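Local atomic coordinates of protein Thf1 (Thermosynechococcus elongatus, PDB entry 5MJR), a protein that associates with the FtsH protease complex involved in photosystem II repair in cyanobacteria and may take part in photosynthetic membrane biogenesis. Residues 155-160 / 169-174; 73-78 / 194-199. All coordinates share one frame; numbering follows the deposited sequence. Where two conformers were deposited one is given.

From the N terminus, the chain first supplies residues 73-78, on helix 67-80, whose partner in interaction 2 lies 116 residues further on, in helix 186-198. Within that long loop falls interaction 1, a local closure in which helix 150-162 meets helix 171-178 after a turn that includes the short helix 166-169. The smaller loop is thus wholly enclosed by the larger, and the two contacts lie about 13 Å apart between centres. Helix 150-162 connects them: A158 touches T75 of interaction 2, and Y157 comes near R197. In this all-helical protein the contacts tie helix 150-162 to helix 171-178 and helix 67-80 to helix 186-198.

Interaction 1: 155-160 / 169-174; sequences GLYAFL and IHLNET
Helical residues 155-160 face the start of helix 171-178 with their backbones well apart, the closest CA pair being L160 and L171 at 8.7 Å, and H170 occupies the N-cap position of the second helix. Side chains bridge this distance. L171 places one methyl on each of two partners: its CD2 lies obliquely by the Y157 ring, 4.1 Å from Y157 CE1, while its CD1 sits 4.0 Å from L160 CD1. In both pairs the side chains cross at about a right angle. L171 carries CG anti to its own N (chi1 -177°), which sends the fork of the leucine between Y157 and L160. One helical turn on, T174 meets L160 tip to tip, and its CG2 lies 3.9 Å from both L160 CD1 and L160 CD2. With chi1 at -64°, T174 directs this methyl across the interface and swings OG1 back along its own chain, where it hydrogen-bonds to V167 O; H170 O is also within reach of the same hydroxyl. Helix 166-169 also packs here, V167 and T168 touching L160 and T168 touching Y157. No hydrogen bond spans the two segments. The contact is therefore largely buried apolar packing between helices 150-162 and 171-178, in which threonine presents its methyl to the leucine while its hydroxyl turns back to the preceding short helix.

Interaction 2: 73-78 / 194-199; sequences VVTAFD and ELYRSN
This is a slender helix-to-helix contact, made by one tyrosine reaching from the last turn of helix 186-198 to the middle of helix 67-80, partly buried and about 8 Å from the centre of the chain to that of the contact. Y196 spans the gap from the predicted coiled-coil region. Its CG is anti to the backbone N (chi1 -179°), and the extended side chain carries the phenol oxygen to T75, although the CA atoms of A76 and Y196 are 8.9 Å apart. Y196 OH lies 3.8 Å from T75 CG2, the two side chains crossing at about a right angle. The same Y196 OH is also 3.8 Å from T75 O and 4.0 Å from A76 CA, which lies obliquely to the ring. T75 turns its OG1 to its own helix, in a hydrogen bond to L71 O. Helix 150-162 fills in beside the pair, with V154 touching both T75 and Y196. Since no hydrogen bond joins the two segments, Y196 meets helix 67-80 through van der Waals packing of its phenol end against a threonine methyl and helix backbone.

Interaction 1: 155-160 / 169-174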
loop_
_atom_site.group_PDB
_atom_site.type_symbol
_atom_site.label_atom_id
_atom_site.label_comp_id
_atom_site.label_asym_id
_atom_site.label_seq_id
_atom_site.Cartn_x
_atom_site.Cartn_y
_atom_site.Cartn_z
ATOM N N GLY A 155 -3.966 -0.037 -0.214
ATOM C CA GLY A 155 -4.104 0.453 1.123
ATOM C C GLY A 155 -5.601 0.503 1.584
ATOM O O GLY A 155 -5.907 0.134 2.726
ATOM N N LEU A 156 -6.463 1.057 0.701
ATOM C CA LEU A 156 -7.901 1.104 1.051
ATOM C C LEU A 156 -8.432 -0.298 1.368
ATOM O O LEU A 156 -9.100 -0.492 2.353
ATOM C CB LEU A 156 -8.688 1.764 -0.051
ATOM C CG LEU A 156 -10.170 1.851 0.159
ATOM C CD1 LEU A 156 -10.562 2.719 1.339
ATOM C CD2 LEU A 156 -10.922 2.248 -1.060
ATOM N N TYR A 157 -8.098 -1.273 0.538
ATOM C CA TYR A 157 -8.558 -2.637 0.768
ATOM C C TYR A 157 -8.086 -3.181 2.093
ATOM O O TYR A 157 -8.868 -3.805 2.851
ATOM C CB TYR A 157 -8.093 -3.505 -0.406
ATOM C CG TYR A 157 -8.624 -4.903 -0.244
ATOM C CD1 TYR A 157 -9.893 -5.277 -0.580
ATOM C CD2 TYR A 157 -7.760 -5.904 0.174
ATOM C CE1 TYR A 157 -10.274 -6.608 -0.527
ATOM C CE2 TYR A 157 -8.143 -7.238 0.280
ATOM C CZ TYR A 157 -9.422 -7.566 -0.039
ATOM O OH TYR A 157 -9.786 -8.902 0.033
ATOM N N ALA A 158 -6.823 -2.926 2.426
ATOM C CA ALA A 158 -6.322 -3.398 3.725
ATOM C C ALA A 158 -7.015 -2.779 4.899
ATOM O O ALA A 158 -7.301 -3.430 5.884
ATOM C CB ALA A 158 -4.799 -3.173 3.826
ATOM N N PHE A 159 -7.325 -1.474 4.767
ATOM C CA PHE A 159 -8.155 -0.852 5.798
ATOM C C PHE A 159 -9.521 -1.471 5.897
ATOM O O PHE A 159 -9.968 -1.768 7.030
ATOM C CB PHE A 159 -8.247 0.645 5.452
ATOM C CG PHE A 159 -9.411 1.351 6.108
ATOM C CD1 PHE A 159 -9.567 1.370 7.501
ATOM C CD2 PHE A 159 -10.388 1.953 5.377
ATOM C CE1 PHE A 159 -10.637 2.015 8.091
ATOM C CE2 PHE A 159 -11.499 2.565 5.967
ATOM C CZ PHE A 159 -11.605 2.571 7.310
ATOM N N LEU A 160 -10.154 -1.700 4.776
ATOM C CA LEU A 160 -11.503 -2.239 4.808
ATOM C C LEU A 160 -11.501 -3.614 5.449
ATOM O O LEU A 160 -12.512 -3.989 6.091
ATOM C CB LEU A 160 -12.086 -2.253 3.394
ATOM C CG LEU A 160 -12.371 -0.918 2.761
ATOM C CD1 LEU A 160 -12.725 -1.081 1.321
ATOM C CD2 LEU A 160 -13.342 -0.071 3.542
ATOM N N ILE A 169 -16.304 -8.700 1.996
ATOM C CA ILE A 169 -17.068 -9.732 1.303
ATOM C C ILE A 169 -17.977 -9.056 0.278
ATOM O O ILE A 169 -18.120 -9.540 -0.811
ATOM C CB ILE A 169 -17.846 -10.652 2.348
ATOM C CG1 ILE A 169 -16.846 -11.477 3.158
ATOM C CG2 ILE A 169 -18.827 -11.572 1.651
ATOM C CD1 ILE A 169 -17.466 -12.168 4.375
ATOM N N HIS A 170 -18.656 -7.981 0.708
ATOM C CA HIS A 170 -19.491 -7.145 -0.162
ATOM C C HIS A 170 -18.668 -5.905 -0.661
ATOM O O HIS A 170 -19.001 -4.749 -0.386
ATOM C CB HIS A 170 -20.751 -6.692 0.655
ATOM C CG HIS A 170 -21.580 -7.826 1.178
ATOM N ND1 HIS A 170 -22.041 -8.739 0.310
ATOM C CD2 HIS A 170 -21.876 -8.258 2.448
ATOM C CE1 HIS A 170 -22.763 -9.673 0.962
ATOM N NE2 HIS A 170 -22.580 -9.450 2.277
ATOM N N LEU A 171 -17.514 -6.177 -1.274
ATOM C CA LEU A 171 -16.561 -5.108 -1.681
ATOM C C LEU A 171 -17.220 -4.126 -2.668
ATOM O O LEU A 171 -17.056 -2.892 -2.545
ATOM C CB LEU A 171 -15.261 -5.697 -2.227
ATOM C CG LEU A 171 -14.262 -4.577 -2.575
ATOM C CD1 LEU A 171 -13.757 -3.830 -1.377
ATOM C CD2 LEU A 171 -13.079 -5.265 -3.247
ATOM N N ASN A 172 -18.033 -4.682 -3.561
ATOM C CA ASN A 172 -18.765 -3.862 -4.504
ATOM C C ASN A 172 -19.604 -2.807 -3.815
ATOM O O ASN A 172 -19.516 -1.602 -4.113
ATOM C CB ASN A 172 -19.771 -4.760 -5.352
ATOM C CG ASN A 172 -19.100 -5.896 -6.223
ATOM O OD1 ASN A 172 -18.004 -5.603 -6.887
ATOM N ND2 ASN A 172 -19.653 -7.187 -6.175
ATOM N N GLU A 173 -20.435 -3.272 -2.900
ATOM C CA GLU A 173 -21.335 -2.421 -2.208
ATOM C C GLU A 173 -20.583 -1.404 -1.393
ATOM O O GLU A 173 -20.924 -0.226 -1.305
ATOM C CB GLU A 173 -22.192 -3.314 -1.287
ATOM C CG GLU A 173 -23.405 -2.696 -0.734
ATOM C CD GLU A 173 -24.627 -3.638 -1.096
ATOM O OE1 GLU A 173 -25.824 -3.338 -0.685
ATOM O OE2 GLU A 173 -24.378 -4.674 -1.852
ATOM N N THR A 174 -19.520 -1.864 -0.750
ATOM C CA THR A 174 -18.717 -0.951 0.092
ATOM C C THR A 174 -18.106 0.218 -0.741
ATOM O O THR A 174 -18.160 1.388 -0.315
ATOM C CB THR A 174 -17.620 -1.743 0.860
ATOM O OG1 THR A 174 -18.288 -2.651 1.757
ATOM C CG2 THR A 174 -16.658 -0.835 1.546
#

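Interaction 2: 73-78 / 194-199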
loop_
_atom_site.group_PDB
_atom_site.type_symbol
_atom_site.label_atom_id
_atom_site.label_comp_id
_atom_site.label_asym_id
_atom_site.label_seq_id
_atom_site.Cartn_x
_atom_site.Cartn_y
_atom_site.Cartn_z
ATOM N N VAL A 73 1.897 0.191 0.543
ATOM C CA VAL A 73 3.235 -0.363 0.317
ATOM C C VAL A 73 3.458 -1.568 1.198
ATOM O O VAL A 73 3.934 -2.635 0.743
ATOM C CB VAL A 73 4.301 0.701 0.576
ATOM C CG1 VAL A 73 5.732 0.122 0.607
ATOM C CG2 VAL A 73 4.247 1.783 -0.429
ATOM N N VAL A 74 3.129 -1.430 2.490
ATOM C CA VAL A 74 3.338 -2.538 3.429
ATOM C C VAL A 74 2.511 -3.742 3.020
ATOM O O VAL A 74 2.984 -4.880 3.023
ATOM C CB VAL A 74 2.992 -2.095 4.865
ATOM C CG1 VAL A 74 2.851 -3.259 5.827
ATOM C CG2 VAL A 74 4.072 -1.148 5.363
ATOM N N THR A 75 1.268 -3.478 2.636
ATOM C CA THR A 75 0.332 -4.606 2.238
ATOM C C THR A 75 0.842 -5.280 0.985
ATOM O O THR A 75 0.853 -6.532 0.928
ATOM C CB THR A 75 -1.106 -4.004 2.044
ATOM O OG1 THR A 75 -1.551 -3.485 3.293
ATOM C CG2 THR A 75 -2.056 -5.098 1.599
ATOM N N ALA A 76 1.147 -4.491 -0.057
ATOM C CA ALA A 76 1.585 -5.070 -1.324
ATOM C C ALA A 76 2.891 -5.922 -1.087
ATOM O O ALA A 76 3.015 -7.047 -1.626
ATOM C CB ALA A 76 1.826 -4.041 -2.357
ATOM N N PHE A 77 3.846 -5.320 -0.380
ATOM C CA PHE A 77 5.093 -6.003 -0.097
ATOM C C PHE A 77 4.789 -7.294 0.654
ATOM O O PHE A 77 5.271 -8.376 0.277
ATOM C CB PHE A 77 6.020 -5.095 0.721
ATOM C CG PHE A 77 7.325 -5.736 1.097
ATOM C CD1 PHE A 77 7.449 -6.437 2.195
ATOM C CD2 PHE A 77 8.433 -5.569 0.242
ATOM C CE1 PHE A 77 8.730 -7.017 2.567
ATOM C CE2 PHE A 77 9.672 -6.140 0.591
ATOM C CZ PHE A 77 9.789 -6.864 1.703
ATOM N N ASP A 78 4.032 -7.208 1.743
ATOM C CA ASP A 78 3.785 -8.389 2.554
ATOM C C ASP A 78 3.086 -9.500 1.741
ATOM O O ASP A 78 3.409 -10.668 1.909
ATOM C CB ASP A 78 2.916 -8.071 3.720
ATOM C CG ASP A 78 3.629 -7.344 4.870
ATOM O OD1 ASP A 78 4.864 -7.079 4.813
ATOM O OD2 ASP A 78 2.867 -6.845 5.768
ATOM N N GLU A 194 -9.368 -5.138 -8.733
ATOM C CA GLU A 194 -9.658 -6.354 -9.521
ATOM C C GLU A 194 -8.324 -6.919 -9.955
ATOM O O GLU A 194 -8.153 -8.130 -9.917
ATOM C CB GLU A 194 -10.643 -6.096 -10.661
ATOM C CG GLU A 194 -11.070 -7.308 -11.428
ATOM C CD GLU A 194 -12.455 -7.248 -12.015
ATOM O OE1 GLU A 194 -13.033 -6.132 -12.007
ATOM O OE2 GLU A 194 -12.946 -8.363 -12.457
ATOM N N LEU A 195 -7.403 -6.095 -10.525
ATOM C CA LEU A 195 -6.092 -6.537 -10.943
ATOM C C LEU A 195 -5.340 -7.142 -9.800
ATOM O O LEU A 195 -4.785 -8.301 -9.863
ATOM C CB LEU A 195 -5.290 -5.365 -11.595
ATOM C CG LEU A 195 -3.959 -5.702 -12.292
ATOM C CD1 LEU A 195 -4.258 -6.689 -13.358
ATOM C CD2 LEU A 195 -3.304 -4.401 -12.782
ATOM N N TYR A 196 -5.204 -6.412 -8.719
ATOM C CA TYR A 196 -4.433 -6.902 -7.610
ATOM C C TYR A 196 -4.944 -8.316 -7.185
ATOM O O TYR A 196 -4.202 -9.209 -6.900
ATOM C CB TYR A 196 -4.573 -5.938 -6.443
ATOM C CG TYR A 196 -3.823 -6.268 -5.176
ATOM C CD1 TYR A 196 -2.443 -6.198 -5.089
ATOM C CD2 TYR A 196 -4.544 -6.550 -3.992
ATOM C CE1 TYR A 196 -1.796 -6.530 -3.878
ATOM C CE2 TYR A 196 -3.918 -6.853 -2.793
ATOM C CZ TYR A 196 -2.516 -6.797 -2.742
ATOM O OH TYR A 196 -1.884 -7.101 -1.583
ATOM N N ARG A 197 -6.263 -8.440 -6.919
ATOM C CA ARG A 197 -6.901 -9.646 -6.405
ATOM C C ARG A 197 -6.814 -10.793 -7.379
ATOM O O ARG A 197 -6.501 -11.919 -6.999
ATOM C CB ARG A 197 -8.308 -9.414 -5.929
ATOM C CG ARG A 197 -8.436 -8.623 -4.599
ATOM C CD ARG A 197 -8.100 -9.525 -3.373
ATOM N NE ARG A 197 -8.988 -10.717 -3.402
ATOM C CZ ARG A 197 -10.296 -10.769 -3.069
ATOM N NH1 ARG A 197 -10.900 -9.704 -2.502
ATOM N NH2 ARG A 197 -10.927 -11.938 -3.110
ATOM N N SER A 198 -6.891 -10.488 -8.661
ATOM C CA SER A 198 -6.879 -11.547 -9.669
ATOM C C SER A 198 -5.463 -12.051 -9.867
ATOM O O SER A 198 -5.284 -13.194 -10.325
ATOM C CB SER A 198 -7.455 -11.090 -10.981
ATOM O OG SER A 198 -8.791 -10.713 -10.743
ATOM N N ASN A 199 -4.493 -11.299 -9.369
ATOM C CA ASN A 199 -3.083 -11.674 -9.675
ATOM C C ASN A 199 -2.315 -12.232 -8.438
ATOM O O ASN A 199 -1.121 -12.563 -8.548
ATOM C CB ASN A 199 -2.310 -10.575 -10.319
ATOM C CG ASN A 199 -2.684 -10.383 -11.721
ATOM O OD1 ASN A 199 -2.841 -11.333 -12.461
ATOM N ND2 ASN A 199 -2.910 -9.130 -12.084
#